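Local coordinates for Endoglucanase(Endo-1,4-beta-glucanase)protein (Pseudomonas stutzeri, PDB 6R2J) that probably hydrolyses O-glycosidic bonds of beta-1,4-glucans as a family 5 endoglucanase, and here carries bound glucose units in its cleft, at residues A[54-59]-A[141-146]; A[99-104]-A[177-182]; A[128-133]-A[137-142]. All coordinates share one frame; numbering follows the deposited sequence. Where two conformers were deposited one is given.

Two of the three contacts are buried and one lies at the surface. Contact 1 is polar and sits near the middle of the chain, where strand 54-59 reaches the loop that follows strand 136-140. Contact 3 ends on that same strand and loop but belongs to the outer layer, joining helix 116-130 to the strand through two aromatic side chains without a hydrogen bond. Contact 2, the surface one, pairs two loops at the sugar site and is oblique and aromatic, with Arg178 and the Trp179 carbonyl turned to the sugars. Contacts 1 and 2 meet through His146 and Arg103 and both border the same glucose, whereas contact 3 stands away from it.

Contact 1: residues A[54-59]-A[141-146]; sequences LIRFPF and IMNEPH. With BGC (beta-D-glucopyranose), chain E.
Arg56 and Asn143 meet deep inside the chain through a single hydrogen bond, from Arg56 NH2 to Asn143 OD1 at 2.8 Å. From strand 54-59 the arginine sets out with CG opposite its backbone N (chi1 177°), and the chain runs extended from CB through CG and CD to NE, its aliphatic part spanning the distance from the strand to the loop at 141-146. At NE the polar part begins, with Asp140 as its salt-bridge partner. NH1 has Glu252 and Asn17, and NH2 has Glu175 besides the asparagine, so each nitrogen is engaged and the group can hardly rotate. The bond from NH2 to OD1 has an N-H...O angle of 158°. The acceptor lies at the guanidinium edge, close to its plane, while the donor is tilted somewhat from the carbonyl plane; the two flat groups stand 51° apart. This is the interior of a TIM barrel at the C-terminal ends of its parallel strands, and Asn143, Glu144 and Pro145 form the Asn-Glu-Pro sequence characteristic of family 5 glycosidases. With OD1 committed to the arginine, the amide has its other end, ND2, turned to a bound Tris molecule in the cleft. Glu144 makes no contact with the strand: its OE2 stays 6.2 Å from Arg56 NH2. The glutamate side chain extends beyond CG toward the glucose of chain E, and OE2 is hydrogen-bonded to His206 ND1 and to the Tris nitrogen.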
loop_
_atom_site.group_PDB
_atom_site.type_symbol
_atom_site.label_atom_id
_atom_site.label_comp_id
_atom_site.label_asym_id
_atom_site.label_seq_id
_atom_site.Cartn_x
_atom_site.Cartn_y
_atom_site.Cartn_z
ATOM N N LEU A 54 6.326 7.707 5.947
ATOM C CA LEU A 54 5.452 7.149 4.930
ATOM C C LEU A 54 4.522 6.118 5.558
ATOM O O LEU A 54 4.970 5.228 6.295
ATOM C CB LEU A 54 6.300 6.519 3.817
ATOM C CG LEU A 54 5.626 5.881 2.604
ATOM C CD1 LEU A 54 4.990 7.002 1.785
ATOM C CD2 LEU A 54 6.571 5.031 1.779
ATOM N N ILE A 55 3.236 6.237 5.250
ATOM C CA ILE A 55 2.203 5.360 5.770
ATOM C C ILE A 55 1.287 4.960 4.617
ATOM O O ILE A 55 0.826 5.810 3.849
ATOM C CB ILE A 55 1.375 6.057 6.865
ATOM C CG1 ILE A 55 2.290 6.534 7.996
ATOM C CG2 ILE A 55 0.261 5.132 7.367
ATOM C CD1 ILE A 55 2.764 5.434 8.903
ATOM N N ARG A 56 1.023 3.662 4.504
ATOM C CA ARG A 56 -0.019 3.140 3.636
ATOM C C ARG A 56 -1.183 2.725 4.525
ATOM O O ARG A 56 -0.996 1.979 5.494
ATOM C CB ARG A 56 0.467 1.957 2.791
ATOM C CG ARG A 56 -0.677 1.335 1.916
ATOM C CD ARG A 56 -0.045 0.369 0.970
ATOM N NE ARG A 56 -0.895 -0.332 0.007
ATOM C CZ ARG A 56 -1.361 -1.566 0.149
ATOM N NH1 ARG A 56 -1.137 -2.256 1.260
ATOM N NH2 ARG A 56 -2.030 -2.122 -0.849
ATOM N N PHE A 57 -2.374 3.217 4.221
ATOM C CA PHE A 57 -3.508 2.990 5.112
ATOM C C PHE A 57 -4.673 2.312 4.409
ATOM O O PHE A 57 -5.445 2.986 3.701
ATOM C CB PHE A 57 -3.965 4.296 5.753
ATOM C CG PHE A 57 -4.969 4.081 6.836
ATOM C CD1 PHE A 57 -4.559 3.595 8.068
ATOM C CD2 PHE A 57 -6.315 4.285 6.617
ATOM C CE1 PHE A 57 -5.462 3.357 9.105
ATOM C CE2 PHE A 57 -7.240 4.012 7.646
ATOM C CZ PHE A 57 -6.803 3.572 8.889
ATOM N N PRO A 58 -4.861 0.993 4.601
ATOM C CA PRO A 58 -6.020 0.308 3.997
ATOM C C PRO A 58 -7.366 0.690 4.632
ATOM O O PRO A 58 -7.497 0.855 5.854
ATOM C CB PRO A 58 -5.709 -1.188 4.197
ATOM C CG PRO A 58 -4.214 -1.255 4.482
ATOM C CD PRO A 58 -3.880 0.042 5.184
ATOM N N PHE A 59 -8.376 0.803 3.769
ATOM C CA PHE A 59 -9.776 0.932 4.121
ATOM C C PHE A 59 -10.526 0.124 3.067
ATOM O O PHE A 59 -9.953 -0.303 2.039
ATOM C CB PHE A 59 -10.139 2.412 4.196
ATOM C CG PHE A 59 -10.222 3.056 2.857
ATOM C CD1 PHE A 59 -9.078 3.483 2.218
ATOM C CD2 PHE A 59 -11.448 3.147 2.189
ATOM C CE1 PHE A 59 -9.148 4.049 0.955
ATOM C CE2 PHE A 59 -11.536 3.685 0.937
ATOM C CZ PHE A 59 -10.391 4.164 0.318
ATOM N N ILE A 141 -5.687 3.080 -5.495
ATOM C CA ILE A 141 -7.089 2.917 -5.850
ATOM C C ILE A 141 -7.591 1.479 -5.723
ATOM O O ILE A 141 -8.803 1.261 -5.639
ATOM C CB ILE A 141 -7.364 3.492 -7.256
ATOM C CG1 ILE A 141 -6.555 2.788 -8.342
ATOM C CG2 ILE A 141 -7.028 4.973 -7.322
ATOM C CD1 ILE A 141 -6.989 3.113 -9.758
ATOM N N MET A 142 -6.713 0.481 -5.675
ATOM C CA MET A 142 -7.187 -0.876 -5.424
ATOM C C MET A 142 -6.042 -1.753 -4.946
ATOM O O MET A 142 -5.021 -1.835 -5.613
ATOM C CB MET A 142 -7.772 -1.501 -6.701
ATOM C CG MET A 142 -8.397 -2.882 -6.539
ATOM S SD MET A 142 -9.695 -2.869 -5.294
ATOM C CE MET A 142 -10.754 -1.553 -5.878
ATOM N N ASN A 143 -6.274 -2.479 -3.862
ATOM C CA ASN A 143 -5.365 -3.503 -3.370
ATOM C C ASN A 143 -5.587 -4.857 -4.060
ATOM O O ASN A 143 -6.713 -5.381 -4.131
ATOM C CB ASN A 143 -5.535 -3.636 -1.844
ATOM C CG ASN A 143 -4.647 -4.725 -1.222
ATOM O OD1 ASN A 143 -3.455 -4.520 -1.083
ATOM N ND2 ASN A 143 -5.234 -5.874 -0.850
ATOM N N GLU A 144 -4.494 -5.414 -4.566
ATOM C CA GLU A 144 -4.418 -6.809 -4.996
ATOM C C GLU A 144 -5.594 -7.302 -5.861
ATOM O O GLU A 144 -6.261 -8.279 -5.502
ATOM C CB GLU A 144 -4.150 -7.736 -3.831
ATOM C CG GLU A 144 -2.759 -7.472 -3.195
ATOM C CD GLU A 144 -2.357 -8.448 -2.079
ATOM O OE1 GLU A 144 -3.140 -9.355 -1.717
ATOM O OE2 GLU A 144 -1.235 -8.260 -1.536
ATOM N N PRO A 145 -5.807 -6.702 -7.023
ATOM C CA PRO A 145 -6.724 -7.310 -7.995
ATOM C C PRO A 145 -6.340 -8.749 -8.273
ATOM O O PRO A 145 -5.166 -9.075 -8.434
ATOM C CB PRO A 145 -6.568 -6.454 -9.253
ATOM C CG PRO A 145 -5.581 -5.409 -8.938
ATOM C CD PRO A 145 -5.170 -5.460 -7.498
ATOM N N HIS A 146 -7.341 -9.615 -8.352
ATOM C CA HIS A 146 -7.058 -10.983 -8.737
ATOM C C HIS A 146 -8.298 -11.587 -9.350
ATOM O O HIS A 146 -9.417 -11.224 -8.984
ATOM C CB HIS A 146 -6.636 -11.829 -7.536
ATOM C CG HIS A 146 -7.719 -12.020 -6.516
ATOM N ND1 HIS A 146 -8.466 -13.172 -6.413
ATOM C CD2 HIS A 146 -8.162 -11.207 -5.532
ATOM C CE1 HIS A 146 -9.312 -13.063 -5.402
ATOM N NE2 HIS A 146 -9.149 -11.878 -4.853
HETATM C C2 BGC E . 0.687 -13.084 -4.573
HETATM C C3 BGC E . 1.194 -11.695 -4.796
HETATM C C4 BGC E . 0.764 -10.958 -3.570
HETATM C C5 BGC E . 0.711 -11.723 -2.285
HETATM C C6 BGC E . 0.318 -10.680 -1.282
HETATM C C1 BGC E . 0.463 -13.792 -3.212
HETATM O O2 BGC E . 1.347 -13.903 -5.622
HETATM O O3 BGC E . 0.645 -11.083 -5.969
HETATM O O4 BGC E . 1.646 -9.866 -3.696
HETATM O O5 BGC E . -0.332 -12.799 -2.445
HETATM O O6 BGC E . -0.215 -11.377 -0.125
#

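Contact 2: residues A[99-104]-A[177-182]; sequences HNYGRY and ERWSSA. With BGC (beta-D-glucopyranose), chain E; BGC (beta-D-glucopyranose), chain B.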
loop_
_atom_site.group_PDB
_atom_site.type_symbol
_atom_site.label_atom_id
_atom_site.label_comp_id
_atom_site.label_asym_id
_atom_site.label_seq_id
_atom_site.Cartn_x
_atom_site.Cartn_y
_atom_site.Cartn_z
ATOM N N HIS A 99 -8.823 -1.279 -0.119
ATOM C CA HIS A 99 -8.257 -2.616 0.070
ATOM C C HIS A 99 -9.259 -3.692 -0.378
ATOM O O HIS A 99 -9.664 -4.581 0.393
ATOM C CB HIS A 99 -7.924 -2.755 1.545
ATOM C CG HIS A 99 -6.815 -3.708 1.854
ATOM N ND1 HIS A 99 -5.510 -3.469 1.493
ATOM C CD2 HIS A 99 -6.810 -4.879 2.534
ATOM C CE1 HIS A 99 -4.751 -4.460 1.926
ATOM N NE2 HIS A 99 -5.514 -5.325 2.569
ATOM N N ASN A 100 -9.616 -3.636 -1.677
ATOM C CA ASN A 100 -10.812 -4.325 -2.135
ATOM C C ASN A 100 -10.656 -5.462 -3.148
ATOM O O ASN A 100 -11.674 -6.044 -3.540
ATOM C CB ASN A 100 -11.834 -3.310 -2.666
ATOM C CG ASN A 100 -12.810 -2.853 -1.601
ATOM O OD1 ASN A 100 -12.475 -2.070 -0.753
ATOM N ND2 ASN A 100 -14.022 -3.374 -1.640
ATOM N N TYR A 101 -9.454 -5.803 -3.589
ATOM C CA TYR A 101 -9.240 -7.053 -4.331
ATOM C C TYR A 101 -10.026 -7.137 -5.642
ATOM O O TYR A 101 -10.387 -8.231 -6.086
ATOM C CB TYR A 101 -9.592 -8.264 -3.453
ATOM C CG TYR A 101 -8.803 -8.329 -2.169
ATOM C CD1 TYR A 101 -7.512 -8.795 -2.153
ATOM C CD2 TYR A 101 -9.344 -7.895 -0.991
ATOM C CE1 TYR A 101 -6.789 -8.820 -0.987
ATOM C CE2 TYR A 101 -8.618 -7.912 0.179
ATOM C CZ TYR A 101 -7.339 -8.370 0.181
ATOM O OH TYR A 101 -6.642 -8.387 1.374
ATOM N N GLY A 102 -10.272 -5.998 -6.288
ATOM C CA GLY A 102 -11.054 -5.960 -7.508
ATOM C C GLY A 102 -12.554 -6.141 -7.342
ATOM O O GLY A 102 -13.241 -6.386 -8.348
ATOM N N ARG A 103 -13.088 -6.017 -6.117
ATOM C CA ARG A 103 -14.461 -6.418 -5.850
ATOM C C ARG A 103 -15.172 -5.452 -4.904
ATOM O O ARG A 103 -14.539 -4.773 -4.094
ATOM C CB ARG A 103 -14.536 -7.832 -5.249
ATOM C CG ARG A 103 -14.032 -8.940 -6.186
ATOM C CD ARG A 103 -13.646 -10.209 -5.412
ATOM N NE ARG A 103 -13.536 -11.365 -6.297
ATOM C CZ ARG A 103 -12.516 -11.577 -7.128
ATOM N NH1 ARG A 103 -11.499 -10.712 -7.194
ATOM N NH2 ARG A 103 -12.519 -12.644 -7.924
ATOM N N TYR A 104 -16.508 -5.426 -5.016
ATOM C CA TYR A 104 -17.391 -4.653 -4.152
ATOM C C TYR A 104 -18.538 -5.560 -3.704
ATOM O O TYR A 104 -19.293 -6.066 -4.540
ATOM C CB TYR A 104 -17.908 -3.411 -4.892
ATOM C CG TYR A 104 -18.878 -2.603 -4.049
ATOM C CD1 TYR A 104 -18.462 -2.002 -2.879
ATOM C CD2 TYR A 104 -20.204 -2.498 -4.376
ATOM C CE1 TYR A 104 -19.313 -1.311 -2.085
ATOM C CE2 TYR A 104 -21.075 -1.800 -3.563
ATOM C CZ TYR A 104 -20.597 -1.185 -2.432
ATOM O OH TYR A 104 -21.408 -0.467 -1.609
ATOM N N GLU A 177 -2.636 -7.243 -11.728
ATOM C CA GLU A 177 -3.297 -8.524 -11.556
ATOM C C GLU A 177 -2.365 -9.531 -10.846
ATOM O O GLU A 177 -1.222 -9.225 -10.435
ATOM C CB GLU A 177 -3.848 -8.926 -12.932
ATOM C CG GLU A 177 -4.525 -10.241 -13.157
ATOM C CD GLU A 177 -5.766 -10.509 -12.327
ATOM O OE1 GLU A 177 -5.583 -11.342 -11.449
ATOM O OE2 GLU A 177 -6.893 -9.978 -12.564
ATOM N N ARG A 178 -2.920 -10.725 -10.624
ATOM C CA ARG A 178 -2.255 -11.767 -9.858
ATOM C C ARG A 178 -1.833 -11.281 -8.474
ATOM O O ARG A 178 -0.708 -11.517 -8.026
ATOM C CB ARG A 178 -1.052 -12.354 -10.593
ATOM C CG ARG A 178 -0.801 -13.820 -10.198
ATOM C CD ARG A 178 0.679 -14.112 -10.089
ATOM N NE ARG A 178 0.911 -15.297 -9.249
ATOM C CZ ARG A 178 0.709 -15.338 -7.931
ATOM N NH1 ARG A 178 0.290 -14.231 -7.279
ATOM N NH2 ARG A 178 0.927 -16.485 -7.267
ATOM N N TRP A 179 -2.746 -10.599 -7.798
ATOM C CA TRP A 179 -2.536 -10.090 -6.440
ATOM C C TRP A 179 -1.430 -9.040 -6.384
ATOM O O TRP A 179 -0.772 -8.870 -5.354
ATOM C CB TRP A 179 -2.301 -11.191 -5.405
ATOM C CG TRP A 179 -3.331 -12.311 -5.417
ATOM C CD1 TRP A 179 -3.372 -13.366 -6.289
ATOM C CD2 TRP A 179 -4.437 -12.513 -4.501
ATOM N NE1 TRP A 179 -4.435 -14.199 -5.986
ATOM C CE2 TRP A 179 -5.093 -13.705 -4.886
ATOM C CE3 TRP A 179 -4.939 -11.805 -3.406
ATOM C CZ2 TRP A 179 -6.213 -14.206 -4.195
ATOM C CZ3 TRP A 179 -6.051 -12.308 -2.734
ATOM C CH2 TRP A 179 -6.669 -13.491 -3.132
ATOM N N SER A 180 -1.192 -8.359 -7.507
ATOM C CA SER A 180 -0.096 -7.399 -7.650
ATOM C C SER A 180 1.242 -7.985 -7.184
ATOM O O SER A 180 2.077 -7.296 -6.601
ATOM C CB SER A 180 -0.382 -6.078 -6.952
ATOM O OG SER A 180 0.361 -5.046 -7.588
ATOM N N SER A 181 1.463 -9.251 -7.519
ATOM C CA SER A 181 2.749 -9.895 -7.311
ATOM C C SER A 181 3.872 -9.228 -8.098
ATOM O O SER A 181 3.784 -9.040 -9.311
ATOM C CB SER A 181 2.624 -11.354 -7.755
ATOM O OG SER A 181 3.886 -11.979 -7.798
ATOM N N ALA A 182 4.955 -8.921 -7.395
ATOM C CA ALA A 182 6.123 -8.336 -8.036
ATOM C C ALA A 182 6.850 -9.352 -8.914
ATOM O O ALA A 182 7.271 -9.033 -10.034
ATOM C CB ALA A 182 7.060 -7.800 -6.955
HETATM C C2 BGC E . 0.687 -13.084 -4.573
HETATM C C3 BGC E . 1.194 -11.695 -4.796
HETATM C C4 BGC E . 0.764 -10.958 -3.570
HETATM C C5 BGC E . 0.711 -11.723 -2.285
HETATM C C6 BGC E . 0.318 -10.680 -1.282
HETATM C C1 BGC E . 0.463 -13.792 -3.212
HETATM O O2 BGC E . 1.347 -13.903 -5.622
HETATM O O3 BGC E . 0.645 -11.083 -5.969
HETATM O O4 BGC E . 1.646 -9.866 -3.696
HETATM O O5 BGC E . -0.332 -12.799 -2.445
HETATM O O6 BGC E . -0.215 -11.377 -0.125
HETATM C C2 BGC B . -3.021 -15.818 -1.761
HETATM C C3 BGC B . -2.235 -14.736 -2.455
HETATM C C4 BGC B . -1.059 -15.506 -2.990
HETATM C C5 BGC B . -1.456 -16.670 -3.959
HETATM C C6 BGC B . -0.275 -17.561 -4.413
HETATM C C1 BGC B . -3.627 -16.775 -2.805
HETATM O O1 BGC B . -4.537 -17.713 -2.324
HETATM O O2 BGC B . -4.120 -15.337 -1.000
HETATM O O3 BGC B . -1.661 -13.721 -1.622
HETATM O O4 BGC B . -0.043 -14.890 -3.769
HETATM O O5 BGC B . -2.575 -17.560 -3.579
HETATM O O6 BGC B . 0.830 -16.704 -4.658
#
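Tyr101 and Trp179 carry the whole direct contact between 99-104 and 177-182, CD1 of the tyrosine approaching CZ3 of the indole at 3.8 Å. They form an oblique aromatic pair with planes inclined by 67°. Tyr101 stands in a type I' turn from Asn100 to Arg103, and Arg103 NH1 donates back to Tyr101 O at 2.9 Å. The second segment begins with Glu177, whose OE1 accepts the neighbouring backbone N of Arg178 at 2.9 Å. Arg178, Trp179 and Ser180 all have positive phi and make a weakly bonded left-handed turn. The bent side chain of Arg178 brings its guanidinium to the sugars edge-on, and NH2 donates to O6 of the chain B glucose at 2.6 Å with an angle of 169°. Trp179 follows, its CG opposite the carbonyl carbon (chi1 -51°), which lays the indole beneath that glucose. C3 of the sugar lies 3.7 Å above the ring plane, and His146 stacks on the opposite face. With an alanine here the chain B glucose would probably lose its platform and the His146 ring its stacking mate. The backbone O of Trp179 also receives a weak hydrogen bond from O4 of the chain E glucose, 3.1 Å away. Ser181, next to last, has its OG hydrogen-bonded to His184 ND1. An aromatic face combined with a guanidinium edge and a backbone carbonyl is characteristic of a carbohydrate subsite: the indole lies against the chain B glucose, whose O6 is held by Arg178, while the Trp179 carbonyl meets the chain E glucose.

Contact 3: residues A[128-133]-A[137-142]; sequences ERFKGH and LGYDIM
Phe130, where helix 116-130 ends, faces Tyr139 of strand 136-140 across a backbone gap whose nearest CA atoms, those of Lys131 and Gly138, are 9.6 Å apart. Just after the helix the chain reverses in a type II turn from Phe130 to His133, closed by His133 N donating to Phe130 O at 3.1 Å, with Gly132 at a positive phi (89°) that favours a residue without a side chain. The gap is spanned mainly by the tyrosine. Its CG is placed opposite the carbonyl carbon (chi1 -62°), and the ring reaches outward until Tyr139 OH lies 3.4 Å from Phe130 CB, near the plane of the phenylalanine ring and at its edge. Tyr139 OH is also 3.9 Å from Lys131 N, a separation that makes no hydrogen bond. Helix and strand are consecutive in a beta-alpha-beta unit of the TIM barrel: the helix follows strand 93-98 and packs on the outside of the sheet, and strand 136-140 runs parallel to its neighbour. Phe130 enters that layer from the helix side, its CB directed at the strand and its ring against Leu80 and Leu84 of helix 74-89 and Leu96 of strand 93-98. Arg129 CB covers one face of the phenyl ring, 4.1 Å above its centre. Tyr139 is flanked by Trp123, on the same helix as Phe130, and by Ile163 of helix 152-166.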
loop_
_atom_site.group_PDB
_atom_site.type_symbol
_atom_site.label_atom_id
_atom_site.label_comp_id
_atom_site.label_asym_id
_atom_site.label_seq_id
_atom_site.Cartn_x
_atom_site.Cartn_y
_atom_site.Cartn_z
ATOM N N GLU A 128 -12.807 14.377 -3.860
ATOM C CA GLU A 128 -13.421 15.633 -3.437
ATOM C C GLU A 128 -13.314 15.824 -1.929
ATOM O O GLU A 128 -13.139 16.948 -1.455
ATOM C CB GLU A 128 -14.902 15.650 -3.845
ATOM C CG GLU A 128 -15.210 15.823 -5.357
ATOM C CD GLU A 128 -16.683 15.515 -5.700
ATOM O OE1 GLU A 128 -17.538 15.611 -4.798
ATOM O OE2 GLU A 128 -17.000 15.170 -6.863
ATOM N N ARG A 129 -13.403 14.746 -1.158
ATOM C CA ARG A 129 -13.326 14.896 0.295
ATOM C C ARG A 129 -11.901 15.201 0.781
ATOM O O ARG A 129 -11.726 15.923 1.776
ATOM C CB ARG A 129 -13.829 13.624 0.978
ATOM C CG ARG A 129 -15.247 13.158 0.658
ATOM C CD ARG A 129 -16.311 14.129 1.183
ATOM N NE ARG A 129 -17.629 13.660 0.762
ATOM C CZ ARG A 129 -18.570 13.215 1.592
ATOM N NH1 ARG A 129 -18.341 13.216 2.908
ATOM N NH2 ARG A 129 -19.735 12.779 1.134
ATOM N N PHE A 130 -10.866 14.623 0.137
ATOM C CA PHE A 130 -9.495 14.693 0.661
ATOM C C PHE A 130 -8.523 15.532 -0.163
ATOM O O PHE A 130 -7.398 15.766 0.287
ATOM C CB PHE A 130 -8.924 13.280 0.860
ATOM C CG PHE A 130 -9.803 12.385 1.678
ATOM C CD1 PHE A 130 -10.108 12.696 2.966
ATOM C CD2 PHE A 130 -10.322 11.226 1.148
ATOM C CE1 PHE A 130 -10.926 11.833 3.730
ATOM C CE2 PHE A 130 -11.136 10.381 1.884
ATOM C CZ PHE A 130 -11.436 10.683 3.182
ATOM N N LYS A 131 -8.940 16.036 -1.311
ATOM C CA LYS A 131 -8.161 16.964 -2.123
ATOM C C LYS A 131 -7.487 18.040 -1.280
ATOM O O LYS A 131 -8.150 18.810 -0.570
ATOM C CB LYS A 131 -9.112 17.610 -3.151
ATOM C CG LYS A 131 -8.531 18.717 -4.054
ATOM C CD LYS A 131 -9.633 19.366 -4.927
ATOM C CE LYS A 131 -9.067 20.478 -5.871
ATOM N NZ LYS A 131 -9.230 21.883 -5.315
ATOM N N GLY A 132 -6.167 18.094 -1.372
ATOM C CA GLY A 132 -5.409 19.161 -0.755
ATOM C C GLY A 132 -4.973 18.915 0.671
ATOM O O GLY A 132 -4.352 19.806 1.276
ATOM N N HIS A 133 -5.281 17.752 1.227
ATOM C CA HIS A 133 -4.979 17.510 2.621
ATOM C C HIS A 133 -3.472 17.368 2.785
ATOM O O HIS A 133 -2.837 16.635 2.015
ATOM C CB HIS A 133 -5.681 16.259 3.146
ATOM C CG HIS A 133 -5.635 16.169 4.633
ATOM N ND1 HIS A 133 -4.452 16.066 5.330
ATOM C CD2 HIS A 133 -6.611 16.275 5.561
ATOM C CE1 HIS A 133 -4.702 16.089 6.623
ATOM N NE2 HIS A 133 -6.006 16.206 6.790
ATOM N N LEU A 137 -0.549 11.676 0.684
ATOM C CA LEU A 137 0.403 11.478 -0.395
ATOM C C LEU A 137 -0.273 11.009 -1.674
ATOM O O LEU A 137 0.124 11.426 -2.763
ATOM C CB LEU A 137 1.423 10.415 -0.017
ATOM C CG LEU A 137 2.574 10.216 -0.996
ATOM C CD1 LEU A 137 3.448 11.446 -1.125
ATOM C CD2 LEU A 137 3.380 8.984 -0.476
ATOM N N GLY A 138 -1.261 10.123 -1.587
ATOM C CA GLY A 138 -1.927 9.684 -2.795
ATOM C C GLY A 138 -2.932 8.579 -2.542
ATOM O O GLY A 138 -3.242 8.224 -1.398
ATOM N N TYR A 139 -3.459 8.078 -3.664
ATOM C CA TYR A 139 -4.574 7.132 -3.674
ATOM C C TYR A 139 -4.118 5.815 -4.294
ATOM O O TYR A 139 -3.862 5.741 -5.502
ATOM C CB TYR A 139 -5.793 7.642 -4.461
ATOM C CG TYR A 139 -6.424 8.892 -3.921
ATOM C CD1 TYR A 139 -6.709 9.005 -2.561
ATOM C CD2 TYR A 139 -6.739 9.946 -4.758
ATOM C CE1 TYR A 139 -7.270 10.113 -2.057
ATOM C CE2 TYR A 139 -7.316 11.100 -4.250
ATOM C CZ TYR A 139 -7.577 11.174 -2.890
ATOM O OH TYR A 139 -8.145 12.306 -2.333
ATOM N N ASP A 140 -4.076 4.770 -3.480
ATOM C CA ASP A 140 -3.869 3.399 -3.938
ATOM C C ASP A 140 -5.281 2.903 -4.233
ATOM O O ASP A 140 -6.015 2.456 -3.351
ATOM C CB ASP A 140 -3.124 2.645 -2.844
ATOM C CG ASP A 140 -2.660 1.273 -3.270
ATOM O OD1 ASP A 140 -3.193 0.722 -4.275
ATOM O OD2 ASP A 140 -1.772 0.743 -2.546
ATOM N N ILE A 141 -5.687 3.080 -5.495
ATOM C CA ILE A 141 -7.089 2.917 -5.850
ATOM C C ILE A 141 -7.591 1.479 -5.723
ATOM O O ILE A 141 -8.803 1.261 -5.639
ATOM C CB ILE A 141 -7.364 3.492 -7.256
ATOM C CG1 ILE A 141 -6.555 2.788 -8.342
ATOM C CG2 ILE A 141 -7.028 4.973 -7.322
ATOM C CD1 ILE A 141 -6.989 3.113 -9.758
ATOM N N MET A 142 -6.713 0.481 -5.675
ATOM C CA MET A 142 -7.187 -0.876 -5.424
ATOM C C MET A 142 -6.042 -1.753 -4.946
ATOM O O MET A 142 -5.021 -1.835 -5.613
ATOM C CB MET A 142 -7.772 -1.501 -6.701
ATOM C CG MET A 142 -8.397 -2.882 -6.539
ATOM S SD MET A 142 -9.695 -2.869 -5.294
ATOM C CE MET A 142 -10.754 -1.553 -5.878
#